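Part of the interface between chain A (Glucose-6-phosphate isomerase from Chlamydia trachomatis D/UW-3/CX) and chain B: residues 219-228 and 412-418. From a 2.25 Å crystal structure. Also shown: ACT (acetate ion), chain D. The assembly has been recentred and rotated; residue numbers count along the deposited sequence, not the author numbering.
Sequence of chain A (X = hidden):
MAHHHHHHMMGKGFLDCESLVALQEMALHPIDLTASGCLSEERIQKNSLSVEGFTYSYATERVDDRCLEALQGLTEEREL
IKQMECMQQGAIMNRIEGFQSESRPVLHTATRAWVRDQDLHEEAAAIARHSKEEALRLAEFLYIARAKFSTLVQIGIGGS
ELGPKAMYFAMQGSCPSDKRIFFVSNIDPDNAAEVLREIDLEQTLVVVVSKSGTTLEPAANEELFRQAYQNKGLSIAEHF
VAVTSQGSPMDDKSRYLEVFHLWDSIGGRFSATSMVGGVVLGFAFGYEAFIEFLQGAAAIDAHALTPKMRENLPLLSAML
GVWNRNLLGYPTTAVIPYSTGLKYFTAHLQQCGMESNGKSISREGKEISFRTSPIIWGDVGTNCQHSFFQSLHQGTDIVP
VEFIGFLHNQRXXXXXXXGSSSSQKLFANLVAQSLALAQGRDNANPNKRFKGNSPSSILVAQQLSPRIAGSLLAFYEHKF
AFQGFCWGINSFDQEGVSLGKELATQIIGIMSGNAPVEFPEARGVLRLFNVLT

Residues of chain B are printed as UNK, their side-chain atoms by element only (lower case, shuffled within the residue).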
# COMPACT_ATOMS: atom_id res chain seq x y z
N ALA A 219 11.78 -5.78 -21.27
CA ALA A 219 12.85 -6.05 -22.23
C ALA A 219 14.19 -6.19 -21.54
O ALA A 219 14.97 -7.09 -21.86
CB ALA A 219 12.92 -4.94 -23.27
N ALA A 220 14.48 -5.31 -20.57
CA ALA A 220 15.72 -5.48 -19.83
C ALA A 220 15.68 -6.75 -19.00
O ALA A 220 16.68 -7.47 -18.91
CB ALA A 220 15.98 -4.26 -18.95
N ASN A 221 14.53 -7.07 -18.41
CA ASN A 221 14.47 -8.25 -17.56
C ASN A 221 14.56 -9.53 -18.38
O ASN A 221 15.30 -10.46 -18.01
CB ASN A 221 13.20 -8.21 -16.70
CG ASN A 221 13.38 -7.34 -15.47
OD1 ASN A 221 14.37 -7.47 -14.77
ND2 ASN A 221 12.43 -6.45 -15.22
N GLU A 222 13.82 -9.60 -19.50
CA GLU A 222 13.93 -10.77 -20.37
C GLU A 222 15.37 -11.01 -20.79
O GLU A 222 15.85 -12.15 -20.77
CB GLU A 222 13.04 -10.61 -21.61
CG GLU A 222 13.30 -11.70 -22.66
CD GLU A 222 12.42 -11.62 -23.92
OE1 GLU A 222 11.70 -10.62 -24.12
OE2 GLU A 222 12.47 -12.58 -24.71
N GLU A 223 16.09 -9.95 -21.17
CA GLU A 223 17.49 -10.10 -21.56
C GLU A 223 18.32 -10.62 -20.39
O GLU A 223 19.17 -11.50 -20.58
CB GLU A 223 18.04 -8.78 -22.10
CG GLU A 223 19.49 -8.84 -22.55
CD GLU A 223 19.75 -9.86 -23.66
OE1 GLU A 223 18.80 -10.18 -24.41
OE2 GLU A 223 20.90 -10.34 -23.77
N LEU A 224 18.06 -10.13 -19.17
CA LEU A 224 18.75 -10.65 -17.99
C LEU A 224 18.51 -12.15 -17.82
O LEU A 224 19.41 -12.89 -17.41
CB LEU A 224 18.30 -9.91 -16.73
CG LEU A 224 19.19 -8.77 -16.23
CD1 LEU A 224 18.61 -8.23 -14.95
CD2 LEU A 224 20.62 -9.23 -16.02
N PHE A 225 17.30 -12.61 -18.09
CA PHE A 225 17.02 -14.03 -17.90
C PHE A 225 17.60 -14.86 -19.04
O PHE A 225 18.12 -15.96 -18.80
CB PHE A 225 15.51 -14.25 -17.77
CG PHE A 225 15.02 -14.18 -16.34
CD1 PHE A 225 15.00 -12.98 -15.66
CD2 PHE A 225 14.60 -15.33 -15.68
CE1 PHE A 225 14.55 -12.91 -14.33
CE2 PHE A 225 14.16 -15.27 -14.36
CZ PHE A 225 14.13 -14.05 -13.68
N ARG A 226 17.54 -14.34 -20.28
CA ARG A 226 18.13 -15.04 -21.41
C ARG A 226 19.61 -15.30 -21.17
O ARG A 226 20.10 -16.38 -21.48
CB ARG A 226 17.95 -14.24 -22.71
CG ARG A 226 16.50 -14.09 -23.17
CD ARG A 226 16.29 -14.42 -24.64
NE ARG A 226 14.86 -14.39 -24.97
CZ ARG A 226 14.23 -15.31 -25.70
NH1 ARG A 226 14.90 -16.36 -26.19
NH2 ARG A 226 12.93 -15.18 -25.94
N GLN A 227 20.32 -14.32 -20.60
CA GLN A 227 21.74 -14.49 -20.32
C GLN A 227 21.97 -15.54 -19.25
O GLN A 227 22.93 -16.31 -19.34
CB GLN A 227 22.36 -13.16 -19.90
CG GLN A 227 22.08 -12.03 -20.86
CD GLN A 227 23.29 -11.20 -21.21
OE1 GLN A 227 23.38 -10.03 -20.84
NE2 GLN A 227 24.23 -11.81 -21.93
N ALA A 228 21.09 -15.60 -18.24
CA ALA A 228 21.26 -16.58 -17.18
C ALA A 228 21.11 -18.00 -17.73
O ALA A 228 21.89 -18.89 -17.37
CB ALA A 228 20.27 -16.31 -16.04
N UNK B 412 24.40 -7.27 -6.64
CA UNK B 412 25.52 -7.41 -7.55
C UNK B 412 25.20 -7.92 -8.94
O UNK B 412 26.14 -8.17 -9.70
N UNK B 413 23.93 -8.11 -9.30
CA UNK B 413 23.57 -8.57 -10.64
C UNK B 413 23.07 -7.39 -11.47
O UNK B 413 22.11 -6.70 -11.08
c UNK B 413 22.51 -9.67 -10.62
c UNK B 413 23.11 -10.72 -12.83
c UNK B 413 22.05 -9.95 -12.06
c UNK B 413 20.72 -10.68 -12.16
N UNK B 414 23.70 -7.16 -12.61
CA UNK B 414 23.35 -6.04 -13.47
C UNK B 414 23.89 -6.32 -14.86
O UNK B 414 24.56 -7.33 -15.10
c UNK B 414 22.98 -3.52 -13.27
o UNK B 414 23.00 -2.50 -12.54
o UNK B 414 22.27 -3.61 -14.30
c UNK B 414 23.87 -4.71 -12.90
N UNK B 415 23.62 -5.39 -15.77
CA UNK B 415 23.67 -5.63 -17.20
C UNK B 415 23.82 -4.28 -17.88
O UNK B 415 23.08 -3.35 -17.56
s UNK B 415 22.33 -6.83 -19.38
c UNK B 415 22.39 -6.33 -17.67
N UNK B 416 24.78 -4.17 -18.80
CA UNK B 416 24.95 -2.95 -19.58
C UNK B 416 24.12 -3.07 -20.85
O UNK B 416 24.31 -4.00 -21.64
c UNK B 416 26.54 -1.42 -20.70
c UNK B 416 26.42 -2.70 -19.91
c UNK B 416 27.22 -2.62 -18.62
N UNK B 417 23.19 -2.13 -21.04
CA UNK B 417 22.34 -2.09 -22.23
C UNK B 417 22.25 -0.66 -22.71
O UNK B 417 21.85 0.23 -21.94
c UNK B 417 19.36 -4.36 -21.06
c UNK B 417 20.95 -2.65 -21.94
c UNK B 417 20.82 -4.08 -21.42
c UNK B 417 21.34 -5.07 -22.44
N UNK B 418 22.62 -0.43 -23.97
CA UNK B 418 22.64 0.90 -24.59
C UNK B 418 23.47 1.91 -23.79
O UNK B 418 23.13 3.09 -23.69
c UNK B 418 21.22 1.43 -24.81
o UNK B 418 20.39 0.40 -25.32
C ACT D . 17.60 -2.13 -24.47
O ACT D . 18.64 -1.45 -24.71
OXT ACT D . 16.56 -1.78 -23.83
CH3 ACT D . 17.56 -3.61 -25.01

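Position 412 has no side-chain atoms at all, and its phi of 80° is a value that by itself favours the residue without a CB. Nothing of the helix stretch lies within 5.5 Å of where its CB would be. It is G412(B).

Position 413 carries four carbons, forked at the second, with CA-to-CB directed toward the helix. One terminal carbon sits 4.1 Å from CD2 of L224(A), a purely apolar meeting. The fork one carbon beyond CB makes this leucine, L413(B).

Position 414 has two side-chain carbons, the second bearing two oxygens. Its CA-to-CB bond points away from the helix, while its backbone O lies 4.5 Å from CD2 of L224(A). The short carboxylate makes it aspartate, D414(B). OD1 of D414(B) accepts a hydrogen bond from the backbone N of the next residue, 415. One bond of the carboxylate is thus spent within the loop; both oxygens are also bonded elsewhere in the structure.

Position 415 shows one carbon and then one sulfur. Its CA-to-CB bond points toward the helix, and the residue is buried. Its CB packs 3.8 Å from CD2 of L224(A), and the sulfur lies 3.7 Å from OE1 of Q227(A), a contact without a hydrogen bond. This is cysteine, C415(B).

Position 416 has three carbons, branched directly at CB; its CA-to-CB bond points away from the helix, and it makes no contact with that stretch. Three carbons branched at CB give valine, V416(B).

Position 417 again holds four carbons forked at the second, its CA-to-CB bond pointing toward the helix. One terminal carbon comes 4.0 Å from CB of A220(A), and the other 4.2 Å from CG of E223(A), so the fork meets both residues. This is leucine, L417(B); its CD1 faces the alanine and its CD2 the aliphatic part of the glutamate.

Position 418 has one carbon and one oxygen, and is out of reach of the helix. The small hydroxyl is that of serine, S418(B); its OG donates a 2.6 Å hydrogen bond to O of the acetate, probably from the crystallisation liquor.

The rule here is packing by shape, with no hydrogen bond crossing between the stretches. The extended segment turns 415 and 417 toward the helix and 416 away, while A220(A), E223(A), L224(A) and Q227(A), at i, i+3, i+4 and i+7, share one helical face. L224(A) is the hub, its CD2 reaching both L413(B) and C415(B), and the small A220(A) receives L417(B). One charge pair lies within the helix, off the contact: R226(A) NH2 forms a salt bridge with E222(A) OE2 at 2.9 Å. Together the two stretches bury 282 Å².

Chain B, residues 412-418: GLDCVLS
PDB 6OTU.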